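Local coordinates for protein 3-methyladenine dna-glycosylase (Archaeoglobus fulgidus, PDB 2JHN) that belongs to the helix-hairpin-helix superfamily of DNA repair proteins and joins a largely helical body to an N-terminal TATA-box binding protein-like domain, at residues T26-E31 against W35-V40; D42-A47 against N66-A71; Y51-S54 against I58-E61; K75-E78 against L82-P85. The protein carries 1 engineered substitution. All blocks are in the same frame, centred on the assembly; numbering follows the deposited sequence. Where two conformers were deposited one is given.

Contact 1 (T26-E31 against W35-V40). With NA (sodium ion), chain F.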
loop_
_atom_site.group_PDB
_atom_site.type_symbol
_atom_site.label_atom_id
_atom_site.label_comp_id
_atom_site.label_asym_id
_atom_site.label_seq_id
_atom_site.Cartn_x
_atom_site.Cartn_y
_atom_site.Cartn_z
ATOM N N THR A 26 -12.083 -0.513 1.883
ATOM C CA THR A 26 -11.317 0.051 0.781
ATOM C C THR A 26 -10.299 -0.876 0.026
ATOM O O THR A 26 -9.500 -0.355 -0.727
ATOM C CB THR A 26 -10.539 1.317 1.265
ATOM O OG1 THR A 26 -9.772 0.976 2.425
ATOM C CG2 THR A 26 -11.473 2.510 1.607
ATOM N N PRO A 27 -10.364 -2.222 0.157
ATOM C CA PRO A 27 -11.336 -3.105 0.814
ATOM C C PRO A 27 -11.106 -3.297 2.315
ATOM O O PRO A 27 -11.978 -3.878 2.987
ATOM C CB PRO A 27 -11.136 -4.435 0.091
ATOM C CG PRO A 27 -9.650 -4.424 -0.216
ATOM C CD PRO A 27 -9.313 -3.008 -0.529
ATOM N N ASP A 28 -9.956 -2.838 2.831
ATOM C CA ASP A 28 -9.613 -3.102 4.231
ATOM C C ASP A 28 -10.590 -2.367 5.143
ATOM O O ASP A 28 -10.938 -1.203 4.878
ATOM C CB ASP A 28 -8.205 -2.600 4.577
ATOM C CG ASP A 28 -7.160 -3.054 3.579
ATOM O OD1 ASP A 28 -6.279 -3.814 4.008
ATOM O OD2 ASP A 28 -7.247 -2.636 2.386
ATOM N N VAL A 29 -10.955 -3.037 6.225
ATOM C CA VAL A 29 -11.696 -2.433 7.332
ATOM C C VAL A 29 -10.911 -2.612 8.622
ATOM O O VAL A 29 -10.419 -3.708 8.917
ATOM C CB VAL A 29 -13.134 -3.052 7.487
ATOM C CG1 VAL A 29 -13.853 -2.486 8.718
ATOM C CG2 VAL A 29 -13.984 -2.745 6.261
ATOM N N VAL A 30 -10.798 -1.523 9.370
ATOM C CA VAL A 30 -10.160 -1.553 10.674
ATOM C C VAL A 30 -11.194 -1.020 11.674
ATOM O O VAL A 30 -11.667 0.115 11.563
ATOM C CB VAL A 30 -8.873 -0.717 10.697
ATOM C CG1 VAL A 30 -8.237 -0.802 12.083
ATOM C CG2 VAL A 30 -7.885 -1.229 9.621
ATOM N N GLU A 31 -11.582 -1.875 12.604
ATOM C CA GLU A 31 -12.632 -1.524 13.580
ATOM C C GLU A 31 -12.133 -1.977 14.927
ATOM O O GLU A 31 -11.823 -3.143 15.102
ATOM C CB GLU A 31 -13.951 -2.213 13.250
ATOM C CG GLU A 31 -14.715 -1.619 12.043
ATOM C CD GLU A 31 -16.016 -2.378 11.692
ATOM O OE1 GLU A 31 -16.300 -3.463 12.262
ATOM O OE2 GLU A 31 -16.754 -1.875 10.822
ATOM N N TRP A 35 -7.964 -5.443 12.120
ATOM C CA TRP A 35 -7.907 -5.310 10.665
ATOM C C TRP A 35 -8.560 -6.520 9.999
ATOM O O TRP A 35 -8.357 -7.662 10.445
ATOM C CB TRP A 35 -6.434 -5.229 10.237
ATOM C CG TRP A 35 -6.176 -5.318 8.745
ATOM C CD1 TRP A 35 -6.094 -4.285 7.861
ATOM C CD2 TRP A 35 -5.947 -6.514 7.988
ATOM N NE1 TRP A 35 -5.850 -4.761 6.597
ATOM C CE2 TRP A 35 -5.752 -6.122 6.641
ATOM C CE3 TRP A 35 -5.926 -7.881 8.310
ATOM C CZ2 TRP A 35 -5.497 -7.034 5.620
ATOM C CZ3 TRP A 35 -5.679 -8.810 7.274
ATOM C CH2 TRP A 35 -5.462 -8.377 5.947
ATOM N N ARG A 36 -9.304 -6.295 8.913
ATOM C CA ARG A 36 -9.813 -7.419 8.142
ATOM C C ARG A 36 -10.069 -7.126 6.677
ATOM O O ARG A 36 -10.319 -5.976 6.286
ATOM C CB ARG A 36 -11.105 -8.010 8.764
ATOM C CG ARG A 36 -12.331 -7.173 8.574
ATOM C CD ARG A 36 -13.498 -7.733 9.452
ATOM N NE ARG A 36 -14.751 -7.159 8.992
ATOM C CZ ARG A 36 -15.308 -6.056 9.482
ATOM N NH1 ARG A 36 -14.759 -5.400 10.498
ATOM N NH2 ARG A 36 -16.441 -5.613 8.957
ATOM N N ARG A 37 -10.003 -8.190 5.884
ATOM C CA ARG A 37 -10.412 -8.168 4.476
ATOM C C ARG A 37 -10.610 -9.573 3.959
ATOM O O ARG A 37 -10.228 -10.548 4.610
ATOM C CB ARG A 37 -9.411 -7.406 3.588
ATOM C CG ARG A 37 -8.081 -8.056 3.373
ATOM C CD ARG A 37 -7.204 -7.112 2.505
ATOM N NE ARG A 37 -7.386 -7.322 1.063
ATOM C CZ ARG A 37 -6.952 -6.483 0.115
ATOM N NH1 ARG A 37 -6.327 -5.345 0.433
ATOM N NH2 ARG A 37 -7.158 -6.772 -1.157
ATOM N N ALA A 38 -11.223 -9.665 2.781
ATOM C CA ALA A 38 -11.341 -10.930 2.084
ATOM C C ALA A 38 -10.135 -10.976 1.151
ATOM O O ALA A 38 -9.762 -9.953 0.535
ATOM C CB ALA A 38 -12.636 -10.988 1.290
ATOM N N ILE A 39 -9.489 -12.132 1.087
ATOM C CA ILE A 39 -8.435 -12.330 0.105
ATOM C C ILE A 39 -8.814 -13.515 -0.799
ATOM O O ILE A 39 -9.517 -14.439 -0.369
ATOM C CB ILE A 39 -7.023 -12.476 0.746
ATOM C CG1 ILE A 39 -6.947 -13.720 1.629
ATOM C CG2 ILE A 39 -6.650 -11.204 1.548
ATOM C CD1 ILE A 39 -5.544 -14.082 2.134
ATOM N N VAL A 40 -8.382 -13.463 -2.055
ATOM C CA VAL A 40 -8.626 -14.575 -2.973
ATOM C C VAL A 40 -7.479 -15.561 -2.820
ATOM O O VAL A 40 -6.301 -15.204 -2.953
ATOM C CB VAL A 40 -8.841 -14.117 -4.443
ATOM C CG1 VAL A 40 -9.120 -15.315 -5.345
ATOM C CG2 VAL A 40 -10.024 -13.170 -4.519
HETATM NA NA NA F . -10.747 1.064 5.063
HETATM O O HOH W 1 -12.852 -5.916 4.792
HETATM O O HOH W 2 -8.686 1.402 5.310
#
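Val29 and Arg36 make the hydrogen-bonded pair of an antiparallel beta hairpin at the edge of the sheet in the TATA-box binding protein-like domain. Val29 N meets Arg36 O at 3.0 Å and almost straight (175°), and Arg36 N returns the bond to Val29 O. The tight part lies away from the hairpin turn, where Asp28 meets Trp35. Trp35 NE1 donates to Asp28 OD1 at 2.8 Å, using the lone pair anti to the second oxygen, with carboxylate and indole planes 49° apart; Tyr79 OH shares this oxygen. In one of its two deposited conformers Arg37 sets a guanidinium face against Pro27 CG; a weak 3.5 Å pairing of Arg37 NH1 with Asp28 OD2 and a link to Glu120 belong to that conformer alone. The solvent side is Glu31, whose OE1 receives Arg36 NH1 at 3.0 Å from above its carboxylate plane. The arginine it meets is itself buried, a guanidinium face covered by Val29 CG1 and NE bound by Lys157 O. At the start of segment 26-31 a sodium ion is bound by Asp28 O at 2.3 Å, by Thr26 OG1, by a water and by the carbonyls of Leu21 and Leu24.

Contact 2 (D42-A47 against N66-A71); sequences DGRAVA and NREWEA
Glu68 OE2 is gripped twice: Arg44 NH2 approaches to 2.6 Å across the contact, and the backbone N of Glu65 binds it from the chain just before. The other carboxylate oxygen, Glu68 OE1, accepts from Arg44 NH1 at 3.0 Å, so the guanidinium meets the acid end-on in a bidentate salt bridge, one nitrogen to each oxygen. The two flat groups are nearly coplanar, 20° apart. The NH1 bond lies in the guanidinium plane and uses the syn lone pair of OE1, whereas the NH2 bond is tilted from both planes. Glu68 reaches out with an extended chain, and Arg44 comes to meet it after a bend at chi2 (109°). Two further features hold the guanidinium in place: Arg44 NH1 also binds Leu41 O, and Val46 CG1 lies 3.4 Å above the plane, off toward its rim. Asp42 OD2 comes within 3.7 Å of Glu68 OE1, a like-charge approach that the Arg44 guanidinium, bound to the same glutamate, probably offsets. Trp69, the next residue, stacks on Trp2 of the sheet's edge strand. The salt bridge thus ties strand 44-54 to the chain leading into helix 69-80, a polar clasp between the sheet and its helix in the TATA-box binding protein-like domain.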
loop_
_atom_site.group_PDB
_atom_site.type_symbol
_atom_site.label_atom_id
_atom_site.label_comp_id
_atom_site.label_asym_id
_atom_site.label_seq_id
_atom_site.Cartn_x
_atom_site.Cartn_y
_atom_site.Cartn_z
ATOM N N ASP A 42 -6.420 -19.486 -3.885
ATOM C CA ASP A 42 -6.711 -20.574 -4.829
ATOM C C ASP A 42 -8.118 -20.481 -5.434
ATOM O O ASP A 42 -8.938 -21.398 -5.300
ATOM C CB ASP A 42 -6.423 -21.941 -4.189
ATOM C CG ASP A 42 -4.938 -22.125 -3.861
ATOM O OD1 ASP A 42 -4.090 -21.979 -4.777
ATOM O OD2 ASP A 42 -4.617 -22.408 -2.686
ATOM N N GLY A 43 -8.388 -19.342 -6.069
ATOM C CA GLY A 43 -9.614 -19.125 -6.823
ATOM C C GLY A 43 -10.871 -18.970 -5.998
ATOM O O GLY A 43 -11.985 -18.999 -6.538
ATOM N N ARG A 44 -10.709 -18.798 -4.691
ATOM C CA ARG A 44 -11.848 -18.562 -3.814
ATOM C C ARG A 44 -11.517 -17.486 -2.752
ATOM O O ARG A 44 -10.378 -17.381 -2.306
ATOM C CB ARG A 44 -12.353 -19.892 -3.215
ATOM C CG ARG A 44 -11.380 -20.629 -2.296
ATOM C CD ARG A 44 -11.902 -20.519 -0.878
ATOM N NE ARG A 44 -11.285 -21.364 0.157
ATOM C CZ ARG A 44 -10.003 -21.724 0.266
ATOM N NH1 ARG A 44 -9.084 -21.350 -0.615
ATOM N NH2 ARG A 44 -9.648 -22.473 1.295
ATOM N N ALA A 45 -12.513 -16.676 -2.391
ATOM C CA ALA A 45 -12.319 -15.632 -1.382
ATOM C C ALA A 45 -12.492 -16.186 0.023
ATOM O O ALA A 45 -13.482 -16.853 0.328
ATOM C CB ALA A 45 -13.273 -14.486 -1.609
ATOM N N VAL A 46 -11.504 -15.903 0.865
ATOM C CA VAL A 46 -11.521 -16.268 2.274
ATOM C C VAL A 46 -11.497 -15.022 3.165
ATOM O O VAL A 46 -11.016 -13.946 2.752
ATOM C CB VAL A 46 -10.363 -17.250 2.651
ATOM C CG1 VAL A 46 -10.532 -18.573 1.914
ATOM C CG2 VAL A 46 -8.983 -16.647 2.363
ATOM N N ALA A 47 -12.035 -15.177 4.370
ATOM C CA ALA A 47 -12.022 -14.131 5.386
ATOM C C ALA A 47 -10.706 -14.230 6.168
ATOM O O ALA A 47 -10.282 -15.328 6.564
ATOM C CB ALA A 47 -13.219 -14.288 6.328
ATOM N N ASN A 66 -6.094 -25.045 7.475
ATOM C CA ASN A 66 -4.841 -25.074 8.236
ATOM C C ASN A 66 -3.617 -25.205 7.355
ATOM O O ASN A 66 -2.571 -24.633 7.644
ATOM C CB ASN A 66 -4.840 -26.230 9.244
ATOM C CG ASN A 66 -6.038 -26.213 10.141
ATOM O OD1 ASN A 66 -6.574 -25.147 10.455
ATOM N ND2 ASN A 66 -6.484 -27.394 10.563
ATOM N N ARG A 67 -3.749 -25.988 6.291
ATOM C CA ARG A 67 -2.656 -26.183 5.347
ATOM C C ARG A 67 -2.366 -24.939 4.486
ATOM O O ARG A 67 -1.338 -24.876 3.806
ATOM C CB ARG A 67 -2.945 -27.387 4.450
ATOM C CG ARG A 67 -4.282 -27.315 3.734
ATOM C CD ARG A 67 -4.367 -28.355 2.632
ATOM N NE ARG A 67 -5.090 -27.816 1.488
ATOM C CZ ARG A 67 -6.410 -27.864 1.334
ATOM N NH1 ARG A 67 -7.182 -28.448 2.252
ATOM N NH2 ARG A 67 -6.960 -27.330 0.250
ATOM N N GLU A 68 -3.282 -23.970 4.502
ATOM C CA GLU A 68 -3.098 -22.700 3.788
ATOM C C GLU A 68 -2.444 -21.622 4.668
ATOM O O GLU A 68 -2.128 -20.534 4.173
ATOM C CB GLU A 68 -4.431 -22.184 3.241
ATOM C CG GLU A 68 -5.099 -23.111 2.226
ATOM C CD GLU A 68 -6.402 -22.563 1.703
ATOM O OE1 GLU A 68 -6.463 -22.233 0.502
ATOM O OE2 GLU A 68 -7.369 -22.432 2.490
ATOM N N TRP A 69 -2.226 -21.934 5.952
ATOM C CA TRP A 69 -1.657 -20.974 6.910
ATOM C C TRP A 69 -0.314 -20.395 6.465
ATOM O O TRP A 69 -0.126 -19.187 6.523
ATOM C CB TRP A 69 -1.525 -21.571 8.330
ATOM C CG TRP A 69 -0.695 -20.717 9.280
ATOM C CD1 TRP A 69 0.406 -21.114 9.980
ATOM C CD2 TRP A 69 -0.893 -19.321 9.604
ATOM N NE1 TRP A 69 0.891 -20.069 10.736
ATOM C CE2 TRP A 69 0.124 -18.957 10.514
ATOM C CE3 TRP A 69 -1.825 -18.346 9.205
ATOM C CZ2 TRP A 69 0.232 -17.667 11.045
ATOM C CZ3 TRP A 69 -1.716 -17.044 9.736
ATOM C CH2 TRP A 69 -0.692 -16.724 10.641
ATOM N N GLU A 70 0.615 -21.246 6.027
ATOM C CA GLU A 70 1.939 -20.772 5.620
ATOM C C GLU A 70 1.849 -19.679 4.533
ATOM O O GLU A 70 2.545 -18.664 4.605
ATOM C CB GLU A 70 2.817 -21.937 5.149
ATOM C CG GLU A 70 4.287 -21.798 5.522
ATOM C CD GLU A 70 4.502 -21.782 7.032
ATOM O OE1 GLU A 70 3.960 -22.674 7.726
ATOM O OE2 GLU A 70 5.212 -20.877 7.528
ATOM N N ALA A 71 0.964 -19.890 3.560
ATOM C CA ALA A 71 0.756 -18.948 2.465
ATOM C C ALA A 71 0.127 -17.656 2.985
ATOM O O ALA A 71 0.569 -16.563 2.625
ATOM C CB ALA A 71 -0.122 -19.576 1.375
#

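Contact 3 (Y51-S54 against I58-E61)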
loop_
_atom_site.group_PDB
_atom_site.type_symbol
_atom_site.label_atom_id
_atom_site.label_comp_id
_atom_site.label_asym_id
_atom_site.label_seq_id
_atom_site.Cartn_x
_atom_site.Cartn_y
_atom_site.Cartn_z
ATOM N N TYR A 51 -4.956 -8.964 14.583
ATOM C CA TYR A 51 -4.932 -8.024 15.694
ATOM C C TYR A 51 -3.866 -8.538 16.666
ATOM O O TYR A 51 -3.587 -9.740 16.701
ATOM C CB TYR A 51 -6.312 -7.936 16.378
ATOM C CG TYR A 51 -6.831 -9.287 16.840
ATOM C CD1 TYR A 51 -6.509 -9.777 18.111
ATOM C CD2 TYR A 51 -7.644 -10.072 16.017
ATOM C CE1 TYR A 51 -6.968 -11.037 18.541
ATOM C CE2 TYR A 51 -8.119 -11.330 16.439
ATOM C CZ TYR A 51 -7.774 -11.795 17.720
ATOM O OH TYR A 51 -8.208 -13.026 18.175
ATOM N N PRO A 52 -3.241 -7.622 17.420
ATOM C CA PRO A 52 -2.189 -7.978 18.355
ATOM C C PRO A 52 -2.723 -8.647 19.634
ATOM O O PRO A 52 -3.764 -8.243 20.158
ATOM C CB PRO A 52 -1.566 -6.640 18.710
ATOM C CG PRO A 52 -2.607 -5.638 18.491
ATOM C CD PRO A 52 -3.494 -6.173 17.386
ATOM N N GLU A 53 -2.021 -9.656 20.127
ATOM C CA GLU A 53 -2.288 -10.050 21.510
ATOM C C GLU A 53 -1.197 -9.520 22.459
ATOM O O GLU A 53 -1.417 -9.401 23.676
ATOM C CB GLU A 53 -2.590 -11.544 21.641
ATOM C CG GLU A 53 -1.425 -12.405 21.931
ATOM C CD GLU A 53 -1.775 -13.882 22.007
ATOM O OE1 GLU A 53 -2.959 -14.280 22.177
ATOM O OE2 GLU A 53 -0.846 -14.664 21.833
ATOM N N SER A 54 -0.046 -9.169 21.881
ATOM C CA SER A 54 1.047 -8.499 22.603
ATOM C C SER A 54 1.907 -7.709 21.627
ATOM O O SER A 54 1.704 -7.795 20.409
ATOM C CB SER A 54 1.925 -9.516 23.339
ATOM O OG SER A 54 2.726 -10.287 22.448
ATOM N N ILE A 58 1.058 -11.276 16.693
ATOM C CA ILE A 58 -0.150 -10.919 15.959
ATOM C C ILE A 58 -0.987 -12.191 15.783
ATOM O O ILE A 58 -0.530 -13.187 15.226
ATOM C CB ILE A 58 0.178 -10.275 14.552
ATOM C CG1 ILE A 58 1.110 -9.050 14.689
ATOM C CG2 ILE A 58 -1.116 -9.946 13.769
ATOM C CD1 ILE A 58 0.639 -7.930 15.656
ATOM N N VAL A 59 -2.210 -12.140 16.282
ATOM C CA VAL A 59 -3.171 -13.211 16.054
ATOM C C VAL A 59 -3.862 -13.034 14.698
ATOM O O VAL A 59 -4.245 -11.915 14.330
ATOM C CB VAL A 59 -4.207 -13.255 17.187
ATOM C CG1 VAL A 59 -5.297 -14.346 16.916
ATOM C CG2 VAL A 59 -3.493 -13.492 18.511
ATOM N N VAL A 60 -3.991 -14.143 13.979
ATOM C CA VAL A 60 -4.790 -14.225 12.740
ATOM C C VAL A 60 -5.960 -15.213 12.910
ATOM O O VAL A 60 -5.790 -16.322 13.424
ATOM C CB VAL A 60 -3.938 -14.629 11.511
ATOM C CG1 VAL A 60 -4.780 -14.551 10.224
ATOM C CG2 VAL A 60 -2.686 -13.724 11.369
ATOM N N GLU A 61 -7.139 -14.776 12.498
ATOM C CA GLU A 61 -8.299 -15.658 12.384
ATOM C C GLU A 61 -8.857 -15.572 10.968
ATOM O O GLU A 61 -8.724 -14.540 10.284
ATOM C CB GLU A 61 -9.371 -15.246 13.388
ATOM C CG GLU A 61 -8.946 -15.328 14.850
ATOM C CD GLU A 61 -10.090 -15.008 15.802
ATOM O OE1 GLU A 61 -11.162 -15.642 15.689
ATOM O OE2 GLU A 61 -9.926 -14.128 16.668
#
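Tyr51 and Val59 stand side by side, pointing the same way from a hydrogen-bonded pair of the antiparallel beta hairpin formed by strands 44-54 and 57-62. Their backbones exchange two bonds: Tyr51 N reaches Val59 O at 3.0 Å, and Val59 N reaches Tyr51 O at 2.8 Å. Tyr51 CG is wedged between its own backbone N and carbonyl carbon (chi1 55°), which leans the ring across the neighbouring strand. Val59 thereby comes to lie over one ring face, a CH-pi contact with CB 4.1 Å from the Tyr51 ring centroid and 25° off the normal; Val59 CG1 sits farther out, against the phenol end. Against the second methyl of Val59, CG2, lies the extended Glu53 chain, crossing at about a right angle, while the Glu53 carboxylate is paired with Arg3 of the edge strand. Glu53 and Ser54 both face Thr57, a classic beta bulge that interrupts the regular pairing. The opposite face of the sheet carries the non-hydrogen-bonded pair Pro52 and Ile58, where Ile58 CD1 meets Pro52 CB at 4.0 Å and Trp12 of helix 12-17 touches both. Two residues past Val59, Glu61 turns its carboxylate 70° from the phenol ring and stands at the ring edge, where Tyr51 OH donates to OE2 over a short 2.5 Å, on the anti side of that oxygen.

Contact 4 (K75-E78 against L82-P85)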
loop_
_atom_site.group_PDB
_atom_site.type_symbol
_atom_site.label_atom_id
_atom_site.label_comp_id
_atom_site.label_asym_id
_atom_site.label_seq_id
_atom_site.Cartn_x
_atom_site.Cartn_y
_atom_site.Cartn_z
ATOM N N LYS A 75 1.800 -13.746 3.182
ATOM C CA LYS A 75 1.069 -12.612 2.585
ATOM C C LYS A 75 0.888 -11.503 3.618
ATOM O O LYS A 75 1.089 -10.332 3.303
ATOM C CB LYS A 75 -0.298 -13.034 2.065
ATOM C CG LYS A 75 -0.312 -13.882 0.757
ATOM C CD LYS A 75 -1.792 -14.182 0.360
ATOM C CE LYS A 75 -2.013 -14.267 -1.174
ATOM N NZ LYS A 75 -3.490 -14.240 -1.555
ATOM N N LEU A 76 0.515 -11.866 4.850
ATOM C CA LEU A 76 0.261 -10.836 5.876
ATOM C C LEU A 76 1.535 -10.159 6.386
ATOM O O LEU A 76 1.527 -8.957 6.672
ATOM C CB LEU A 76 -0.524 -11.398 7.057
ATOM C CG LEU A 76 -1.922 -11.923 6.693
ATOM C CD1 LEU A 76 -2.525 -12.620 7.920
ATOM C CD2 LEU A 76 -2.818 -10.802 6.196
ATOM N N VAL A 77 2.605 -10.935 6.533
ATOM C CA VAL A 77 3.897 -10.388 6.958
ATOM C C VAL A 77 4.365 -9.316 5.952
ATOM O O VAL A 77 4.795 -8.227 6.336
ATOM C CB VAL A 77 4.958 -11.492 7.094
ATOM C CG1 VAL A 77 6.385 -10.888 7.213
ATOM C CG2 VAL A 77 4.638 -12.388 8.324
ATOM N N GLU A 78 4.274 -9.645 4.677
ATOM C CA GLU A 78 4.699 -8.743 3.602
ATOM C C GLU A 78 3.754 -7.509 3.507
ATOM O O GLU A 78 4.202 -6.351 3.348
ATOM C CB GLU A 78 4.713 -9.517 2.287
ATOM C CG GLU A 78 5.196 -8.654 1.110
ATOM C CD GLU A 78 5.043 -9.345 -0.218
ATOM O OE1 GLU A 78 4.020 -10.049 -0.426
ATOM O OE2 GLU A 78 5.937 -9.148 -1.073
ATOM N N LEU A 82 5.687 -6.677 8.735
ATOM C CA LEU A 82 5.993 -7.132 10.117
ATOM C C LEU A 82 7.436 -7.585 10.334
ATOM O O LEU A 82 7.798 -8.018 11.458
ATOM C CB LEU A 82 5.031 -8.227 10.561
ATOM C CG LEU A 82 3.559 -7.892 10.488
ATOM C CD1 LEU A 82 2.703 -9.117 10.731
ATOM C CD2 LEU A 82 3.172 -6.716 11.438
ATOM N N GLN A 83 8.254 -7.460 9.287
ATOM C CA GLN A 83 9.642 -7.959 9.296
ATOM C C GLN A 83 10.496 -7.151 10.273
ATOM O O GLN A 83 10.276 -5.967 10.478
ATOM C CB GLN A 83 10.278 -7.882 7.895
ATOM C CG GLN A 83 9.471 -8.510 6.764
ATOM C CD GLN A 83 8.507 -7.521 6.073
ATOM O OE1 GLN A 83 8.161 -6.450 6.613
ATOM N NE2 GLN A 83 8.088 -7.880 4.865
ATOM N N ASN A 84 11.503 -7.825 10.830
ATOM C CA ASN A 84 12.435 -7.277 11.794
ATOM C C ASN A 84 13.030 -5.929 11.329
ATOM O O ASN A 84 13.716 -5.880 10.303
ATOM C CB ASN A 84 13.537 -8.329 12.030
ATOM C CG ASN A 84 14.533 -7.922 13.093
ATOM O OD1 ASN A 84 14.530 -6.793 13.586
ATOM N ND2 ASN A 84 15.395 -8.871 13.470
ATOM N N PRO A 85 12.713 -4.832 12.038
ATOM C CA PRO A 85 13.167 -3.476 11.662
ATOM C C PRO A 85 14.503 -3.058 12.290
ATOM O O PRO A 85 14.847 -1.881 12.261
ATOM C CB PRO A 85 12.090 -2.593 12.263
ATOM C CG PRO A 85 11.726 -3.301 13.560
ATOM C CD PRO A 85 11.857 -4.792 13.246
HETATM O O HOH W 3 6.752 -5.646 3.196
#
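Leu82 N turns back to bind Val77 O at 3.0 Å, close to straight at hydrogen (164°) and aligned with a lone pair in the carbonyl plane, so the loop after helix 69-80 folds against the helix's last turns. The link draws the two CA atoms, Val77 CA and Leu82 CA, to 5.0 Å. Leu82 points inward, its CD1 resting 4.2 Å from Val77 CA and equally close to the carbonyl oxygen of Leu76; Leu6 packs against the same side chain. Val77 CG1 lies against the aliphatic part of Gln83, 3.9 Å from Gln83 CG, the two chains crossing obliquely. A bond from N-H to the carbonyl five residues back has the 6→1 spacing found in a Schellman motif, and its place at the end of helix 69-80 is consistent with such a C-terminal cap. Gln83 lends the helix end a further, indirect partner. The bend at its chi2 (91°) brings the amide back against the backbone of Val77 and Glu78, with Gln83 NE2 3.7 Å from Glu78 CA. From there Gln83 NE2 donates to a water at 3.1 Å, and that water in turn donates to Glu78 O at 2.7 Å, so that water links the Gln83 amide to this carbonyl. The Glu78 carboxylate pairs with Lys201 in a salt bridge. Further along, Pro85 occupies the N-cap position of helix 86-93, and Asn84 OD1 accepts from Glu86 N in that helix's first turn.

From the N terminus, contact 1 comes first and closes the short hairpin of strands 29-31 and 34-41. Strand 34-41 passes into strand 44-54 beside it, where Ile39 O lies 2.8 Å from Val46 N, a probable hydrogen bond joining contact 1 to contact 2. Contact 2 spans a longer loop, from 42-47 to 66-71, and encloses contact 3, the hairpin of strands 44-54 and 57-62. Contact 4 follows in series, closing a short loop by folding the chain that leaves helix 69-80 back on it, before helix 86-93. Helix 69-80 packs on the sheet: Leu76 CD1 meets Val60 CG2 of contact 3 at 3.6 Å, and Leu76 CD2 touches Trp35 CH2 of contact 1.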